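Local coordinates for competence damage-inducible protein A (Klebsiella pneumoniae subsp. pneumoniae MGH 78578, PDB 5V01) that belongs to the CinA family and has no established function, although some relatives deamidate nicotinamide mononucleotide, at residues E7-A12 with K142-A147; D11-H16 with A161-S166; G42-A47 with I107-S112; G127-A132 with A155-Y160. All coordinates share one frame; numbering follows the deposited sequence.

Contact 1 (E7-A12 with K142-A147); sequences EIDSDA and KRMCFA
The backbones of Asp9 and Met144 stay well apart, with CA of Asp9 9.2 Å from CA of Met144. The fold is an α/β/α sandwich around a mixed sheet. Asp9 belongs to the irregular N-terminal lead into helix 15-29, and Met144 lies on edge strand 138-145. No direct hydrogen bond joins the two segments. The Asp9 side chain bridges the gap with CG anti to the backbone N (chi1 -178°), which carries the carboxylate out to the strand. Asp9 OD1 meets the edge of the Phe146 ring, close to its plane, 3.4 Å from Phe146 CE1. The carboxylate is turned steeply against the ring, the planes being 77° apart. This places an electron-rich oxygen beside the ring's C-H rim, an arrangement that is probably mildly attractive. Met144, its chain bent at chi2 and chi3, slides past Asp9 in the opposite direction. Its methyl CE ends 3.4 Å from Asp9 OD2. Behind Asp9 the loop is shaped by an ST turn, in which Ala12 N donates to Ser10 OG. Asp11 then pairs with Arg159 of helix 150-169 in a salt bridge. Asp9 OD2 also accepts a hydrogen bond of 2.6 Å from a water. That water makes a second, weak bond of 3.4 Å to Cys145 O.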
loop_
_atom_site.group_PDB
_atom_site.type_symbol
_atom_site.label_atom_id
_atom_site.label_comp_id
_atom_site.label_asym_id
_atom_site.label_seq_id
_atom_site.Cartn_x
_atom_site.Cartn_y
_atom_site.Cartn_z
ATOM N N GLU A 7 10.794 -14.534 19.851
ATOM C CA GLU A 7 9.426 -14.091 20.171
ATOM C C GLU A 7 8.909 -13.175 19.068
ATOM O O GLU A 7 7.737 -13.257 18.684
ATOM C CB GLU A 7 9.355 -13.325 21.505
ATOM C CG GLU A 7 9.438 -14.184 22.754
ATOM C CD GLU A 7 8.331 -15.221 22.835
ATOM O OE1 GLU A 7 8.654 -16.425 22.788
ATOM O OE2 GLU A 7 7.146 -14.827 22.947
ATOM N N ILE A 8 9.780 -12.307 18.558
ATOM C CA ILE A 8 9.371 -11.235 17.637
ATOM C C ILE A 8 9.519 -11.691 16.184
ATOM O O ILE A 8 8.656 -11.411 15.374
ATOM C CB ILE A 8 10.166 -9.929 17.901
ATOM C CG1 ILE A 8 10.163 -9.582 19.408
ATOM C CG2 ILE A 8 9.605 -8.758 17.083
ATOM C CD1 ILE A 8 8.799 -9.274 20.015
ATOM N N ASP A 9 10.600 -12.411 15.864
ATOM C CA ASP A 9 10.799 -13.010 14.524
ATOM C C ASP A 9 10.541 -14.507 14.607
ATOM O O ASP A 9 11.466 -15.298 14.812
ATOM C CB ASP A 9 12.221 -12.774 14.002
ATOM C CG ASP A 9 12.436 -13.350 12.593
ATOM O OD1 ASP A 9 11.462 -13.411 11.805
ATOM O OD2 ASP A 9 13.579 -13.757 12.279
ATOM N N SER A 10 9.272 -14.882 14.452
ATOM C CA SER A 10 8.838 -16.245 14.727
ATOM C C SER A 10 7.684 -16.629 13.846
ATOM O O SER A 10 6.698 -15.901 13.775
ATOM C CB SER A 10 8.384 -16.360 16.178
ATOM O OG SER A 10 7.995 -17.692 16.486
ATOM N N ASP A 11 7.784 -17.804 13.230
ATOM C CA ASP A 11 6.679 -18.394 12.473
ATOM C C ASP A 11 5.506 -18.801 13.373
ATOM O O ASP A 11 4.424 -19.095 12.871
ATOM C CB ASP A 11 7.169 -19.598 11.648
ATOM C CG ASP A 11 8.150 -19.202 10.532
ATOM O OD1 ASP A 11 8.492 -18.006 10.395
ATOM O OD2 ASP A 11 8.589 -20.099 9.783
ATOM N N ALA A 12 5.724 -18.822 14.689
ATOM C CA ALA A 12 4.655 -19.005 15.676
ATOM C C ALA A 12 3.765 -17.769 15.878
ATOM O O ALA A 12 2.743 -17.856 16.562
ATOM C CB ALA A 12 5.251 -19.434 17.006
ATOM N N LYS A 142 16.261 -1.429 12.614
ATOM C CA LYS A 142 16.738 -2.804 12.726
ATOM C C LYS A 142 16.948 -3.408 11.363
ATOM O O LYS A 142 16.090 -3.272 10.490
ATOM C CB LYS A 142 15.721 -3.667 13.486
ATOM C CG LYS A 142 16.078 -5.142 13.641
ATOM C CD LYS A 142 17.014 -5.343 14.814
ATOM C CE LYS A 142 17.105 -6.802 15.212
ATOM N NZ LYS A 142 18.247 -7.475 14.550
ATOM N N ARG A 143 18.087 -4.071 11.183
ATOM C CA ARG A 143 18.381 -4.861 9.990
ATOM C C ARG A 143 18.134 -6.327 10.296
ATOM O O ARG A 143 18.628 -6.844 11.304
ATOM C CB ARG A 143 19.838 -4.670 9.581
ATOM C CG ARG A 143 20.270 -5.466 8.359
ATOM C CD ARG A 143 21.764 -5.286 8.092
ATOM N NE ARG A 143 22.209 -5.944 6.866
ATOM C CZ ARG A 143 22.456 -7.250 6.756
ATOM N NH1 ARG A 143 22.301 -8.043 7.810
ATOM N NH2 ARG A 143 22.859 -7.765 5.590
ATOM N N MET A 144 17.368 -6.985 9.426
ATOM C CA MET A 144 17.087 -8.430 9.532
ATOM C C MET A 144 17.538 -9.121 8.252
ATOM O O MET A 144 17.619 -8.482 7.199
ATOM C CB MET A 144 15.588 -8.689 9.747
ATOM C CG MET A 144 15.019 -8.136 11.041
ATOM S SD MET A 144 15.677 -8.977 12.477
ATOM C CE MET A 144 14.839 -10.561 12.411
ATOM N N CYS A 145 17.889 -10.408 8.322
ATOM C CA CYS A 145 18.099 -11.214 7.096
ATOM C C CYS A 145 17.224 -12.461 7.164
ATOM O O CYS A 145 17.520 -13.397 7.903
ATOM C CB CYS A 145 19.577 -11.574 6.850
ATOM S SG CYS A 145 19.998 -11.936 5.108
ATOM N N PHE A 146 16.155 -12.456 6.370
ATOM C CA PHE A 146 15.138 -13.513 6.344
ATOM C C PHE A 146 15.453 -14.534 5.276
ATOM O O PHE A 146 15.950 -14.190 4.197
ATOM C CB PHE A 146 13.762 -12.920 6.038
ATOM C CG PHE A 146 13.291 -11.917 7.047
ATOM C CD1 PHE A 146 12.914 -12.305 8.324
ATOM C CD2 PHE A 146 13.199 -10.583 6.709
ATOM C CE1 PHE A 146 12.466 -11.369 9.248
ATOM C CE2 PHE A 146 12.756 -9.642 7.621
ATOM C CZ PHE A 146 12.381 -10.034 8.897
ATOM N N ALA A 147 15.132 -15.788 5.569
ATOM C CA ALA A 147 15.332 -16.890 4.635
ATOM C C ALA A 147 14.049 -17.148 3.848
ATOM O O ALA A 147 12.947 -16.839 4.313
ATOM C CB ALA A 147 15.773 -18.135 5.389
HETATM O O HOH W 1 15.348 -14.237 10.375
#

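Contact 2 (D11-H16 with A161-S166); sequences DANNTH and ALAALS. With NA (sodium ion), chain E.
Leu162 meets Thr15 where the first turn of helix 15-29 passes helix 150-169. Leu162 CB lies against the carbonyls of Val158 and Arg159 in the preceding turn. CG comes next and packs on Leu44 CD1 of helix 43-50. At the tip the two methyls part. Leu162 CD2 stays against the same Leu44 CD1. Leu162 CD1 reaches Thr15 CG2 at 3.8 Å, the two side chains crossing at about a right angle. The CD1 methyl also packs on Ala47, so it is shared by two helices. With chi1 of Thr15 at -67°, OG1 sits beside the backbone N and the methyl CG2 is left to face Leu162. Next to this, from the loop before the helix, Asn13 ND2 rests on Ala163 CB at 3.9 Å. Asn14 is the N-cap of helix 15-29, with OD1 accepting from Glu17 N. At the far end of the other segment, Ser166 O binds a sodium ion at 2.3 Å, and two waters also coordinate it. The helices touch methyl to methyl, and the loop adds an amide nitrogen lying on a methyl. No hydrogen bond joins the segments; Asn13 ND2 is satisfied by Glu7 O, within the N-terminal arm.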
loop_
_atom_site.group_PDB
_atom_site.type_symbol
_atom_site.label_atom_id
_atom_site.label_comp_id
_atom_site.label_asym_id
_atom_site.label_seq_id
_atom_site.Cartn_x
_atom_site.Cartn_y
_atom_site.Cartn_z
ATOM N N ASP A 11 7.784 -17.804 13.230
ATOM C CA ASP A 11 6.679 -18.394 12.473
ATOM C C ASP A 11 5.506 -18.801 13.373
ATOM O O ASP A 11 4.424 -19.095 12.871
ATOM C CB ASP A 11 7.169 -19.598 11.648
ATOM C CG ASP A 11 8.150 -19.202 10.532
ATOM O OD1 ASP A 11 8.492 -18.006 10.395
ATOM O OD2 ASP A 11 8.589 -20.099 9.783
ATOM N N ALA A 12 5.724 -18.822 14.689
ATOM C CA ALA A 12 4.655 -19.005 15.676
ATOM C C ALA A 12 3.765 -17.769 15.878
ATOM O O ALA A 12 2.743 -17.856 16.562
ATOM C CB ALA A 12 5.251 -19.434 17.006
ATOM N N ASN A 13 4.149 -16.627 15.313
ATOM C CA ASN A 13 3.255 -15.450 15.246
ATOM C C ASN A 13 2.366 -15.534 14.028
ATOM O O ASN A 13 2.713 -16.189 13.035
ATOM C CB ASN A 13 4.039 -14.135 15.189
ATOM C CG ASN A 13 4.813 -13.849 16.461
ATOM O OD1 ASN A 13 4.342 -14.126 17.562
ATOM N ND2 ASN A 13 5.997 -13.260 16.310
ATOM N N ASN A 14 1.202 -14.898 14.140
ATOM C CA ASN A 14 0.233 -14.860 13.053
ATOM C C ASN A 14 -0.116 -13.393 12.773
ATOM O O ASN A 14 -0.459 -12.626 13.670
ATOM C CB ASN A 14 -1.021 -15.635 13.437
ATOM C CG ASN A 14 -2.103 -15.517 12.398
ATOM O OD1 ASN A 14 -2.964 -14.620 12.486
ATOM N ND2 ASN A 14 -2.053 -16.390 11.380
ATOM N N THR A 15 -0.089 -13.018 11.494
ATOM C CA THR A 15 -0.254 -11.614 11.116
ATOM C C THR A 15 -1.603 -10.982 11.556
ATOM O O THR A 15 -1.606 -9.902 12.076
ATOM C CB THR A 15 0.089 -11.436 9.617
ATOM O OG1 THR A 15 1.508 -11.679 9.459
ATOM C CG2 THR A 15 -0.272 -10.054 9.123
ATOM N N HIS A 16 -2.730 -11.671 11.363
ATOM C CA HIS A 16 -4.017 -11.089 11.777
ATOM C C HIS A 16 -4.147 -11.009 13.308
ATOM O O HIS A 16 -4.705 -10.054 13.839
ATOM C CB HIS A 16 -5.204 -11.848 11.189
ATOM C CG HIS A 16 -6.479 -11.056 11.175
ATOM N ND1 HIS A 16 -6.848 -10.223 12.208
ATOM C CD2 HIS A 16 -7.480 -10.987 10.264
ATOM C CE1 HIS A 16 -8.008 -9.661 11.930
ATOM N NE2 HIS A 16 -8.419 -10.112 10.758
ATOM N N ALA A 161 7.581 -6.625 11.329
ATOM C CA ALA A 161 7.247 -5.221 11.545
ATOM C C ALA A 161 6.135 -5.058 12.571
ATOM O O ALA A 161 6.193 -4.189 13.444
ATOM C CB ALA A 161 6.861 -4.539 10.248
ATOM N N LEU A 162 5.117 -5.916 12.445
ATOM C CA LEU A 162 3.966 -5.863 13.324
ATOM C C LEU A 162 4.280 -6.386 14.731
ATOM O O LEU A 162 3.795 -5.826 15.711
ATOM C CB LEU A 162 2.785 -6.631 12.728
ATOM C CG LEU A 162 2.181 -6.006 11.464
ATOM C CD1 LEU A 162 1.318 -7.043 10.733
ATOM C CD2 LEU A 162 1.385 -4.750 11.788
ATOM N N ALA A 163 5.021 -7.493 14.814
ATOM C CA ALA A 163 5.371 -8.072 16.117
ATOM C C ALA A 163 6.224 -7.079 16.901
ATOM O O ALA A 163 6.012 -6.872 18.104
ATOM C CB ALA A 163 6.090 -9.391 15.946
ATOM N N ALA A 164 7.178 -6.447 16.224
ATOM C CA ALA A 164 8.025 -5.451 16.902
ATOM C C ALA A 164 7.206 -4.227 17.328
ATOM O O ALA A 164 7.372 -3.672 18.416
ATOM C CB ALA A 164 9.177 -5.040 16.014
ATOM N N LEU A 165 6.284 -3.796 16.455
ATOM C CA LEU A 165 5.390 -2.701 16.810
ATOM C C LEU A 165 4.561 -3.048 18.056
ATOM O O LEU A 165 4.408 -2.207 18.938
ATOM C CB LEU A 165 4.451 -2.388 15.651
ATOM C CG LEU A 165 3.408 -1.298 15.953
ATOM C CD1 LEU A 165 4.077 0.036 16.271
ATOM C CD2 LEU A 165 2.401 -1.157 14.820
ATOM N N SER A 166 4.034 -4.280 18.116
ATOM C CA SER A 166 3.226 -4.739 19.265
ATOM C C SER A 166 3.995 -4.635 20.586
ATOM O O SER A 166 3.454 -4.158 21.611
ATOM C CB SER A 166 2.655 -6.161 19.037
ATOM O OG SER A 166 3.567 -7.237 19.286
HETATM NA NA NA E . 1.371 -4.197 22.530
HETATM O O HOH W 2 0.099 -3.995 20.466
HETATM O O HOH W 3 -0.805 -5.624 23.495
#

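Contact 3 (G42-A47 with I107-S112); sequences GNLAAA and IAIAVS
Leu44 projects from helix 43-50 onto strand 107-113, and its CD2 methyl carries the whole contact. The closer part is with Ile109, where Leu44 CD2 lies 4.0 Å from Ile109 CG2. The two side chains cross at about a right angle. A chi1 of -179° swings Leu44 CG to the side opposite its N, which extends the branch from the helix toward the sheet. The looser part is with Val111, whose CG2 is 4.3 Å from Leu44 CD2. All three side chains are buried, and the contact is wholly apolar. Away from the strand Asn43 and Ala47 are partly exposed, while Ala45 and Ala46 are buried against the second subunit. Asn43 turns ND2 back to Thr40 O and packs on Ala46 of the second subunit. The start of the helix is held by Glu37, whose carboxylate accepts from Leu44 N and Ala45 N. Gly42 is the N-cap and has a positive phi of 106°. Leu44 is further enclosed by Thr35 of strand 33-37. On strand 107-113, Ile109 and Val111 face helix 43-50, while Ala108 and Ala110 pack on helix 89-103 across the sheet.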
loop_
_atom_site.group_PDB
_atom_site.type_symbol
_atom_site.label_atom_id
_atom_site.label_comp_id
_atom_site.label_asym_id
_atom_site.label_seq_id
_atom_site.Cartn_x
_atom_site.Cartn_y
_atom_site.Cartn_z
ATOM N N GLY A 42 3.034 -3.205 -0.221
ATOM C CA GLY A 42 1.676 -2.913 0.227
ATOM C C GLY A 42 1.080 -3.985 1.117
ATOM O O GLY A 42 -0.016 -3.806 1.626
ATOM N N ASN A 43 1.807 -5.093 1.320
ATOM C CA ASN A 43 1.301 -6.155 2.207
ATOM C C ASN A 43 1.222 -5.739 3.670
ATOM O O ASN A 43 0.402 -6.257 4.426
ATOM C CB ASN A 43 2.135 -7.419 2.047
ATOM C CG ASN A 43 1.876 -8.107 0.745
ATOM O OD1 ASN A 43 0.789 -8.611 0.539
ATOM N ND2 ASN A 43 2.849 -8.081 -0.163
ATOM N N LEU A 44 2.068 -4.787 4.089
ATOM C CA LEU A 44 1.933 -4.273 5.469
ATOM C C LEU A 44 0.657 -3.454 5.651
ATOM O O LEU A 44 -0.145 -3.701 6.572
ATOM C CB LEU A 44 3.177 -3.486 5.875
ATOM C CG LEU A 44 3.158 -2.923 7.297
ATOM C CD1 LEU A 44 2.981 -3.977 8.401
ATOM C CD2 LEU A 44 4.403 -2.113 7.582
ATOM N N ALA A 45 0.425 -2.516 4.725
ATOM C CA ALA A 45 -0.840 -1.778 4.693
ATOM C C ALA A 45 -2.002 -2.777 4.637
ATOM O O ALA A 45 -3.000 -2.578 5.305
ATOM C CB ALA A 45 -0.879 -0.808 3.496
ATOM N N ALA A 46 -1.871 -3.813 3.801
ATOM C CA ALA A 46 -2.983 -4.739 3.589
ATOM C C ALA A 46 -3.348 -5.466 4.884
ATOM O O ALA A 46 -4.519 -5.678 5.166
ATOM C CB ALA A 46 -2.672 -5.726 2.480
ATOM N N ALA A 47 -2.345 -5.824 5.674
ATOM C CA ALA A 47 -2.611 -6.422 6.970
ATOM C C ALA A 47 -3.401 -5.484 7.873
ATOM O O ALA A 47 -4.370 -5.873 8.543
ATOM C CB ALA A 47 -1.319 -6.848 7.632
ATOM N N ILE A 107 2.813 7.372 14.768
ATOM C CA ILE A 107 3.796 6.325 14.545
ATOM C C ILE A 107 3.882 6.020 13.063
ATOM O O ILE A 107 2.852 5.882 12.405
ATOM C CB ILE A 107 3.453 5.029 15.312
ATOM C CG1 ILE A 107 3.416 5.306 16.828
ATOM C CG2 ILE A 107 4.449 3.918 14.990
ATOM C CD1 ILE A 107 2.571 4.341 17.616
ATOM N N ALA A 108 5.105 5.903 12.555
ATOM C CA ALA A 108 5.366 5.509 11.164
ATOM C C ALA A 108 6.278 4.288 11.161
ATOM O O ALA A 108 7.249 4.217 11.913
ATOM C CB ALA A 108 6.010 6.656 10.374
ATOM N N ILE A 109 5.947 3.323 10.325
ATOM C CA ILE A 109 6.841 2.214 10.003
ATOM C C ILE A 109 7.278 2.355 8.570
ATOM O O ILE A 109 6.427 2.547 7.687
ATOM C CB ILE A 109 6.189 0.851 10.221
ATOM C CG1 ILE A 109 5.750 0.709 11.676
ATOM C CG2 ILE A 109 7.138 -0.246 9.804
ATOM C CD1 ILE A 109 4.972 -0.536 11.988
ATOM N N ALA A 110 8.590 2.258 8.349
ATOM C CA ALA A 110 9.148 2.109 7.004
ATOM C C ALA A 110 9.896 0.798 6.904
ATOM O O ALA A 110 10.567 0.413 7.842
ATOM C CB ALA A 110 10.058 3.273 6.640
ATOM N N VAL A 111 9.791 0.156 5.751
ATOM C CA VAL A 111 10.423 -1.132 5.480
ATOM C C VAL A 111 11.050 -1.038 4.091
ATOM O O VAL A 111 10.384 -0.678 3.144
ATOM C CB VAL A 111 9.410 -2.286 5.522
ATOM C CG1 VAL A 111 10.115 -3.615 5.339
ATOM C CG2 VAL A 111 8.616 -2.278 6.814
ATOM N N SER A 112 12.319 -1.388 3.982
ATOM C CA SER A 112 13.022 -1.404 2.700
ATOM C C SER A 112 14.027 -2.527 2.687
ATOM O O SER A 112 14.877 -2.589 3.578
ATOM C CB SER A 112 13.704 -0.067 2.461
ATOM O OG SER A 112 14.272 -0.014 1.170
#

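Contact 4 (G127-A132 with A155-Y160); sequences GTVWFA and AKAVRY
Val129 and Ala157 mark the backbone approach, the CA of Val129 lying 7.3 Å from the CA of Ala157. Strand 128-132 and helix 155-160 run nearly parallel, 23° between their directions, with axes 10.2 Å apart at closest approach. Phe131 buries the most surface in this contact. Its ring and that of Tyr160 form a T-shaped (edge-to-face) pair, with the edge of Tyr160 directed at the face of Phe131. Tyr160 CD2 sits 3.7 Å above the plane of the Phe131 ring, over its centre. The ring centroids are 5.1 Å apart and the planes stand at 60°. Chain topology explains the meeting: strand 128-135 turns into its antiparallel neighbour 138-145, and helix 150-169 then folds back over the face of this hairpin. Ala157 CB is 3.9 Å from Phe131 CZ, while the carbonyl oxygen of the same residue meets the ring edge, with Ala157 O 3.4 Å from Phe131 CE2. Phe146 packs on both Val129 and Phe131, and Ile8 and Asp9 touch Tyr160. Two residues earlier on the strand than Phe131, Val129 CG1 touches Ala157 CB at 4.3 Å.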
loop_
_atom_site.group_PDB
_atom_site.type_symbol
_atom_site.label_atom_id
_atom_site.label_comp_id
_atom_site.label_asym_id
_atom_site.label_seq_id
_atom_site.Cartn_x
_atom_site.Cartn_y
_atom_site.Cartn_z
ATOM N N GLY A 127 17.195 -11.152 0.970
ATOM C CA GLY A 127 16.612 -11.415 2.273
ATOM C C GLY A 127 16.910 -10.344 3.312
ATOM O O GLY A 127 16.312 -10.350 4.389
ATOM N N THR A 128 17.818 -9.423 3.000
ATOM C CA THR A 128 18.154 -8.336 3.904
ATOM C C THR A 128 17.071 -7.267 3.878
ATOM O O THR A 128 16.745 -6.745 2.819
ATOM C CB THR A 128 19.470 -7.666 3.518
ATOM O OG1 THR A 128 20.521 -8.645 3.433
ATOM C CG2 THR A 128 19.845 -6.584 4.541
ATOM N N VAL A 129 16.534 -6.939 5.051
ATOM C CA VAL A 129 15.445 -5.969 5.166
ATOM C C VAL A 129 15.728 -5.019 6.328
ATOM O O VAL A 129 16.038 -5.482 7.442
ATOM C CB VAL A 129 14.075 -6.649 5.373
ATOM C CG1 VAL A 129 12.965 -5.596 5.401
ATOM C CG2 VAL A 129 13.801 -7.700 4.303
ATOM N N TRP A 130 15.660 -3.718 6.056
ATOM C CA TRP A 130 15.733 -2.672 7.057
ATOM C C TRP A 130 14.345 -2.191 7.476
ATOM O O TRP A 130 13.445 -2.049 6.636
ATOM C CB TRP A 130 16.561 -1.476 6.565
ATOM C CG TRP A 130 18.046 -1.621 6.745
ATOM C CD1 TRP A 130 18.962 -2.020 5.804
ATOM C CD2 TRP A 130 18.782 -1.344 7.933
ATOM N NE1 TRP A 130 20.222 -2.024 6.342
ATOM C CE2 TRP A 130 20.149 -1.601 7.646
ATOM C CE3 TRP A 130 18.431 -0.888 9.206
ATOM C CZ2 TRP A 130 21.164 -1.425 8.597
ATOM C CZ3 TRP A 130 19.443 -0.731 10.154
ATOM C CH2 TRP A 130 20.789 -0.987 9.838
ATOM N N PHE A 131 14.206 -1.933 8.766
ATOM C CA PHE A 131 12.991 -1.464 9.386
ATOM C C PHE A 131 13.264 -0.189 10.141
ATOM O O PHE A 131 14.339 -0.085 10.777
ATOM C CB PHE A 131 12.493 -2.499 10.413
ATOM C CG PHE A 131 12.125 -3.828 9.808
ATOM C CD1 PHE A 131 13.092 -4.771 9.551
ATOM C CD2 PHE A 131 10.795 -4.111 9.467
ATOM C CE1 PHE A 131 12.766 -5.977 8.967
ATOM C CE2 PHE A 131 10.464 -5.320 8.886
ATOM C CZ PHE A 131 11.436 -6.265 8.647
ATOM N N ALA A 132 12.304 0.730 10.140
ATOM C CA ALA A 132 12.282 1.884 11.039
ATOM C C ALA A 132 10.922 2.000 11.700
ATOM O O ALA A 132 9.896 1.857 11.010
ATOM C CB ALA A 132 12.585 3.161 10.290
ATOM N N ALA A 155 6.365 -11.935 3.586
ATOM C CA ALA A 155 5.428 -12.293 4.658
ATOM C C ALA A 155 6.137 -12.211 6.024
ATOM O O ALA A 155 5.583 -11.695 6.990
ATOM C CB ALA A 155 4.849 -13.683 4.431
ATOM N N LYS A 156 7.373 -12.703 6.081
ATOM C CA LYS A 156 8.162 -12.618 7.321
ATOM C C LYS A 156 8.426 -11.183 7.749
ATOM O O LYS A 156 8.403 -10.859 8.934
ATOM C CB LYS A 156 9.482 -13.360 7.158
ATOM C CG LYS A 156 9.338 -14.880 7.149
ATOM C CD LYS A 156 10.675 -15.541 6.862
ATOM C CE LYS A 156 10.596 -17.054 7.016
ATOM N NZ LYS A 156 11.893 -17.692 6.691
ATOM N N ALA A 157 8.713 -10.327 6.777
ATOM C CA ALA A 157 9.028 -8.937 7.078
ATOM C C ALA A 157 7.804 -8.189 7.586
ATOM O O ALA A 157 7.879 -7.422 8.528
ATOM C CB ALA A 157 9.582 -8.249 5.839
ATOM N N VAL A 158 6.653 -8.437 6.974
ATOM C CA VAL A 158 5.411 -7.846 7.455
ATOM C C VAL A 158 5.117 -8.300 8.900
ATOM O O VAL A 158 4.799 -7.478 9.764
ATOM C CB VAL A 158 4.223 -8.223 6.527
ATOM C CG1 VAL A 158 2.884 -7.863 7.176
ATOM C CG2 VAL A 158 4.379 -7.521 5.164
ATOM N N ARG A 159 5.237 -9.601 9.154
ATOM C CA ARG A 159 4.992 -10.146 10.489
ATOM C C ARG A 159 5.968 -9.534 11.509
ATOM O O ARG A 159 5.572 -9.152 12.614
ATOM C CB ARG A 159 5.114 -11.669 10.459
ATOM C CG ARG A 159 4.235 -12.438 11.429
ATOM C CD ARG A 159 4.455 -13.925 11.198
ATOM N NE ARG A 159 5.882 -14.243 11.238
ATOM C CZ ARG A 159 6.454 -15.274 10.630
ATOM N NH1 ARG A 159 5.727 -16.129 9.923
ATOM N NH2 ARG A 159 7.765 -15.455 10.739
ATOM N N TYR A 160 7.237 -9.414 11.128
ATOM C CA TYR A 160 8.247 -8.850 12.037
ATOM C C TYR A 160 7.926 -7.395 12.356
ATOM O O TYR A 160 8.020 -6.962 13.499
ATOM C CB TYR A 160 9.645 -8.965 11.422
ATOM C CG TYR A 160 10.723 -8.501 12.358
ATOM C CD1 TYR A 160 11.135 -9.322 13.385
ATOM C CD2 TYR A 160 11.274 -7.227 12.272
ATOM C CE1 TYR A 160 12.088 -8.916 14.282
ATOM C CE2 TYR A 160 12.231 -6.824 13.176
ATOM C CZ TYR A 160 12.621 -7.672 14.182
ATOM O OH TYR A 160 13.570 -7.303 15.100
#

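Contacts 1 and 2 both start from the N-terminal arm and share Asp11 and Ala12; their centres are about 9 Å apart. Contacts 2 and 4 both use helix 150-169, and contact 1 lies about 7 Å from contact 4, centre to centre. Contacts 3, 4 and 1 reach one mixed sheet, through strands 107-113, 128-135 and 138-145, side by side in that order. Along the chain, contact 3 closes before contact 4 opens, and both lie between the segments of contact 2. Contacts 1 and 4 alternate. Contact 3 is the most central, about 4 Å from the chain centre. Together they join the N-terminal arm, helices 43-50 and 150-169 and the sheet on one of its faces.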